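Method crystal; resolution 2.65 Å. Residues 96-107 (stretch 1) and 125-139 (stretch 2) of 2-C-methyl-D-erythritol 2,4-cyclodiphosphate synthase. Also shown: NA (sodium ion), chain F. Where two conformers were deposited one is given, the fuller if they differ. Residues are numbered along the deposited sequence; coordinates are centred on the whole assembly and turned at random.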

# COMPACT_ATOMS: atom_id res chain seq x y z
N SER A 96 0.84 -22.05 3.40
CA SER A 96 2.14 -21.76 3.98
C SER A 96 2.55 -20.33 3.61
O SER A 96 2.10 -19.77 2.62
CB SER A 96 3.21 -22.71 3.43
OG SER A 96 2.99 -24.07 3.81
N ILE A 97 3.43 -19.74 4.41
CA ILE A 97 4.00 -18.47 4.02
C ILE A 97 5.15 -18.65 3.04
O ILE A 97 6.14 -19.30 3.34
CB ILE A 97 4.51 -17.67 5.24
CG1 ILE A 97 3.32 -17.20 6.07
CG2 ILE A 97 5.38 -16.50 4.80
CD1 ILE A 97 3.64 -17.09 7.50
N SER A 98 5.02 -18.05 1.87
CA SER A 98 6.16 -17.90 1.00
C SER A 98 7.06 -16.81 1.58
O SER A 98 8.19 -17.08 1.99
CB SER A 98 5.69 -17.51 -0.39
OG SER A 98 6.80 -17.33 -1.24
N ASN A 99 6.55 -15.58 1.63
CA ASN A 99 7.30 -14.48 2.25
C ASN A 99 6.43 -13.31 2.71
O ASN A 99 5.30 -13.15 2.27
CB ASN A 99 8.44 -13.99 1.35
CG ASN A 99 7.98 -12.97 0.32
OD1 ASN A 99 8.40 -11.82 0.36
ND2 ASN A 99 7.15 -13.39 -0.62
N ILE A 100 6.98 -12.49 3.59
CA ILE A 100 6.28 -11.33 4.10
C ILE A 100 7.13 -10.08 3.98
O ILE A 100 8.31 -10.10 4.34
CB ILE A 100 5.92 -11.51 5.57
CG1 ILE A 100 4.91 -12.64 5.72
CG2 ILE A 100 5.39 -10.21 6.15
CD1 ILE A 100 4.73 -13.10 7.13
N ASP A 101 6.54 -9.00 3.47
CA ASP A 101 7.21 -7.71 3.43
C ASP A 101 6.50 -6.62 4.26
O ASP A 101 5.30 -6.41 4.11
CB ASP A 101 7.40 -7.23 1.99
CG ASP A 101 8.52 -6.22 1.86
OD1 ASP A 101 9.25 -6.01 2.85
OD2 ASP A 101 8.70 -5.65 0.76
N CYS A 102 7.24 -5.94 5.12
CA CYS A 102 6.63 -4.94 6.00
C CYS A 102 7.30 -3.59 5.82
O CYS A 102 8.53 -3.50 5.74
CB CYS A 102 6.75 -5.33 7.46
SG CYS A 102 6.11 -6.95 7.88
N THR A 103 6.47 -2.56 5.74
CA THR A 103 6.96 -1.19 5.76
C THR A 103 6.35 -0.43 6.95
O THR A 103 5.15 -0.16 7.00
CB THR A 103 6.65 -0.46 4.44
OG1 THR A 103 7.12 -1.26 3.35
CG2 THR A 103 7.33 0.91 4.41
N ILE A 104 7.20 -0.10 7.90
CA ILE A 104 6.81 0.76 9.01
C ILE A 104 7.00 2.22 8.63
O ILE A 104 8.08 2.62 8.22
CB ILE A 104 7.67 0.47 10.24
CG1 ILE A 104 7.53 -1.01 10.61
CG2 ILE A 104 7.28 1.39 11.39
CD1 ILE A 104 8.49 -1.44 11.68
N ILE A 105 5.93 3.00 8.76
CA ILE A 105 5.98 4.42 8.46
C ILE A 105 5.93 5.26 9.73
O ILE A 105 4.89 5.32 10.40
CB ILE A 105 4.82 4.81 7.54
CG1 ILE A 105 4.75 3.81 6.38
CG2 ILE A 105 4.97 6.26 7.07
CD1 ILE A 105 3.71 4.12 5.36
N ALA A 106 7.05 5.89 10.08
CA ALA A 106 7.14 6.65 11.33
C ALA A 106 8.13 7.80 11.24
O ALA A 106 9.19 7.64 10.64
CB ALA A 106 7.52 5.75 12.45
N GLN A 107 7.81 8.94 11.85
CA GLN A 107 8.81 10.00 11.95
C GLN A 107 9.71 9.66 13.13
O GLN A 107 10.88 10.06 13.19
CB GLN A 107 8.17 11.37 12.10
CG GLN A 107 9.10 12.52 11.76
CD GLN A 107 9.55 12.49 10.32
OE1 GLN A 107 8.83 12.05 9.43
NE2 GLN A 107 10.76 12.96 10.08
N ILE A 125 7.70 -17.16 15.84
CA ILE A 125 6.30 -17.48 16.12
C ILE A 125 5.66 -18.12 14.89
O ILE A 125 4.86 -19.05 14.99
CB ILE A 125 5.47 -16.25 16.49
CG1 ILE A 125 5.94 -15.68 17.82
CG2 ILE A 125 3.99 -16.62 16.56
CD1 ILE A 125 5.96 -14.17 17.84
N LEU A 126 6.03 -17.61 13.72
CA LEU A 126 5.44 -18.03 12.47
C LEU A 126 6.14 -19.25 11.91
O LEU A 126 5.67 -19.88 10.96
CB LEU A 126 5.50 -16.89 11.46
CG LEU A 126 4.58 -15.70 11.73
CD1 LEU A 126 4.82 -14.60 10.71
CD2 LEU A 126 3.13 -16.16 11.71
N GLU A 127 7.28 -19.58 12.51
CA GLU A 127 8.05 -20.74 12.11
C GLU A 127 8.40 -20.68 10.63
O GLU A 127 8.12 -21.60 9.88
CB GLU A 127 7.28 -22.01 12.43
CG GLU A 127 6.94 -22.11 13.89
CD GLU A 127 5.90 -23.17 14.16
OE1 GLU A 127 6.09 -24.32 13.71
OE2 GLU A 127 4.88 -22.82 14.80
N ILE A 128 8.99 -19.56 10.23
CA ILE A 128 9.58 -19.42 8.91
C ILE A 128 11.00 -18.91 9.10
O ILE A 128 11.43 -18.61 10.22
CB ILE A 128 8.86 -18.38 8.07
CG1 ILE A 128 9.01 -17.00 8.73
CG2 ILE A 128 7.41 -18.74 7.88
CD1 ILE A 128 7.73 -16.19 8.80
N GLN A 129 11.72 -18.77 8.00
CA GLN A 129 13.06 -18.22 8.05
C GLN A 129 13.02 -16.70 8.20
O GLN A 129 12.12 -16.03 7.68
CB GLN A 129 13.84 -18.61 6.79
CG GLN A 129 14.10 -20.09 6.67
CD GLN A 129 14.63 -20.67 7.97
OE1 GLN A 129 15.75 -20.37 8.38
NE2 GLN A 129 13.81 -21.49 8.63
N ILE A 130 14.00 -16.16 8.91
CA ILE A 130 14.12 -14.71 9.02
C ILE A 130 14.12 -14.09 7.62
O ILE A 130 13.59 -13.00 7.41
CB ILE A 130 15.38 -14.31 9.78
CG1 ILE A 130 15.17 -14.50 11.28
CG2 ILE A 130 15.73 -12.86 9.54
CD1 ILE A 130 16.45 -14.45 12.08
N SER A 131 14.68 -14.81 6.66
CA SER A 131 14.82 -14.28 5.32
C SER A 131 13.49 -14.28 4.58
O SER A 131 13.35 -13.71 3.50
CB SER A 131 15.86 -15.08 4.54
OG SER A 131 15.55 -16.47 4.55
N GLN A 132 12.51 -14.94 5.18
CA GLN A 132 11.18 -14.94 4.62
C GLN A 132 10.30 -13.79 5.11
O GLN A 132 9.18 -13.65 4.63
CB GLN A 132 10.47 -16.22 4.97
CG GLN A 132 10.91 -17.42 4.18
CD GLN A 132 10.20 -18.65 4.67
OE1 GLN A 132 10.62 -19.27 5.63
NE2 GLN A 132 9.07 -18.96 4.04
N ILE A 133 10.79 -13.01 6.08
CA ILE A 133 10.05 -11.82 6.53
C ILE A 133 10.88 -10.54 6.60
O ILE A 133 11.77 -10.39 7.44
CB ILE A 133 9.31 -12.01 7.88
CG1 ILE A 133 8.84 -10.66 8.38
CG2 ILE A 133 10.21 -12.67 8.92
CD1 ILE A 133 7.75 -10.74 9.44
N ASN A 134 10.56 -9.60 5.74
CA ASN A 134 11.32 -8.38 5.62
C ASN A 134 10.58 -7.25 6.30
O ASN A 134 9.37 -7.11 6.15
CB ASN A 134 11.51 -8.04 4.14
CG ASN A 134 12.63 -7.08 3.92
OD1 ASN A 134 13.78 -7.48 3.83
ND2 ASN A 134 12.30 -5.80 3.83
N ILE A 135 11.33 -6.45 7.06
CA ILE A 135 10.78 -5.29 7.76
C ILE A 135 11.66 -4.10 7.45
O ILE A 135 12.84 -4.08 7.81
CB ILE A 135 10.83 -5.49 9.29
CG1 ILE A 135 10.00 -6.69 9.74
CG2 ILE A 135 10.37 -4.25 9.98
CD1 ILE A 135 10.20 -7.03 11.21
N LYS A 136 11.08 -3.10 6.80
CA LYS A 136 11.81 -1.85 6.56
C LYS A 136 11.06 -0.65 7.16
O LYS A 136 9.86 -0.70 7.36
CB LYS A 136 12.07 -1.64 5.07
CG LYS A 136 10.84 -1.81 4.21
CD LYS A 136 11.18 -1.69 2.75
CE LYS A 136 10.64 -2.88 2.01
NZ LYS A 136 9.27 -3.21 2.50
N ALA A 137 11.78 0.43 7.44
CA ALA A 137 11.14 1.62 8.01
C ALA A 137 11.45 2.86 7.18
O ALA A 137 12.61 3.12 6.86
CB ALA A 137 11.57 1.82 9.45
N THR A 138 10.41 3.62 6.84
CA THR A 138 10.63 4.90 6.15
C THR A 138 9.91 6.05 6.89
O THR A 138 9.21 5.84 7.87
CB THR A 138 10.19 4.84 4.66
OG1 THR A 138 10.72 5.95 3.92
CG2 THR A 138 8.67 4.79 4.52
N THR A 139 10.08 7.27 6.39
CA THR A 139 9.45 8.44 6.99
C THR A 139 8.62 9.16 5.95
O THR A 139 8.71 8.86 4.76
CB THR A 139 10.45 9.47 7.56
OG1 THR A 139 11.12 10.15 6.49
CG2 THR A 139 11.45 8.82 8.49
NA NA F . 10.51 -10.89 2.27
O HOH W 1 12.73 12.36 7.97

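The contact is built on two parallel strands, 96-105 and 133-138, whose N-to-C directions differ by 23°. Bridged pairs run in step from Ile 100 with Ile 133 to Ile 105 with Thr 138. Stretch 1 supplies the even-numbered residues to the hydrogen-bonding ladder: Ile 100 N donates to Gln 132 O (2.7 Å) and Ile 100 O accepts from Asn 134 N (2.7 Å), and Cys 102 and Ile 104 repeat the pattern with partners two residues further on each time. Ala 106 N closes the ladder on Thr 138 O at 3.1 Å, just beyond the strand. Between these rungs, CA-H groups add close contacts to the same carbonyls, as where Ile 133 CA lies 3.3 Å from Ile 100 O.

Alternation along the strands sorts the chemistry by face. Ile 100, Cys 102 and Ile 104 share one face with Ile 133, Ile 135 and Ala 137, and this face is apolar. Ile 100 and Ile 104 both adopt m,t, as does Ile 135. Ile 104 CD1 reaches Ile 135 CG2 at 3.8 Å, a diagonal contact, while its own partner in register, Ala 137, offers just a methyl, with Ile 104 CB and Ala 137 CB 4.2 Å apart. Ile 133 differs, with chi1 at t; in the conformer given, its CD1 lies 4.1 Å from Ile 100 CG2 and 4.4 Å from Cys 102 SG, so one methyl touches two neighbours on the opposing strand. Ile 100 CD1 extends the apolar patch to Leu 126 CD1 at 3.9 Å. Ile 97 continues it, its CD1 4.2 Å from Leu 126 CD1 and its CB 4.1 Å from Ile 128 CG2.

The other face carries Asp 101, Thr 103 and Ile 105 beside Asn 134, Lys 136 and Thr 138. Lys 136 begins with chi1 at p and ends with chi4 at p, and this path brings its amine back over the first strand. There NZ forms a salt bridge with Asp 101 OD1 at 2.8 Å, though the hydrogen bond within it is weak, and donates to Thr 103 OG1 at 3.0 Å. Asp 101, with chi1 at t, also receives Asn 134 ND2 on OD1 at 3.2 Å, so a single carboxylate oxygen serves two donors from the neighbouring strand. Further along, the polar theme fades: Thr 103 CG2 meets Thr 138 CG2 at 4.1 Å.

Gln 132 secures the entry to the strand pairing. With chi1 at m and chi2 at t, its extended chain carries the amide to the first strand, where NE2 donates to Ser 98 O at 2.9 Å, while OE1 accepts from Gln 129 N at 2.7 Å and braces the turn. Nearby, Asn 99 has chi1 at 85° and places OD1 3.0 Å from the sodium ion NA. At the far end a water joins Gln 107 NE2 (2.9 Å from its oxygen) to Thr 139 OG1 (3.1 Å).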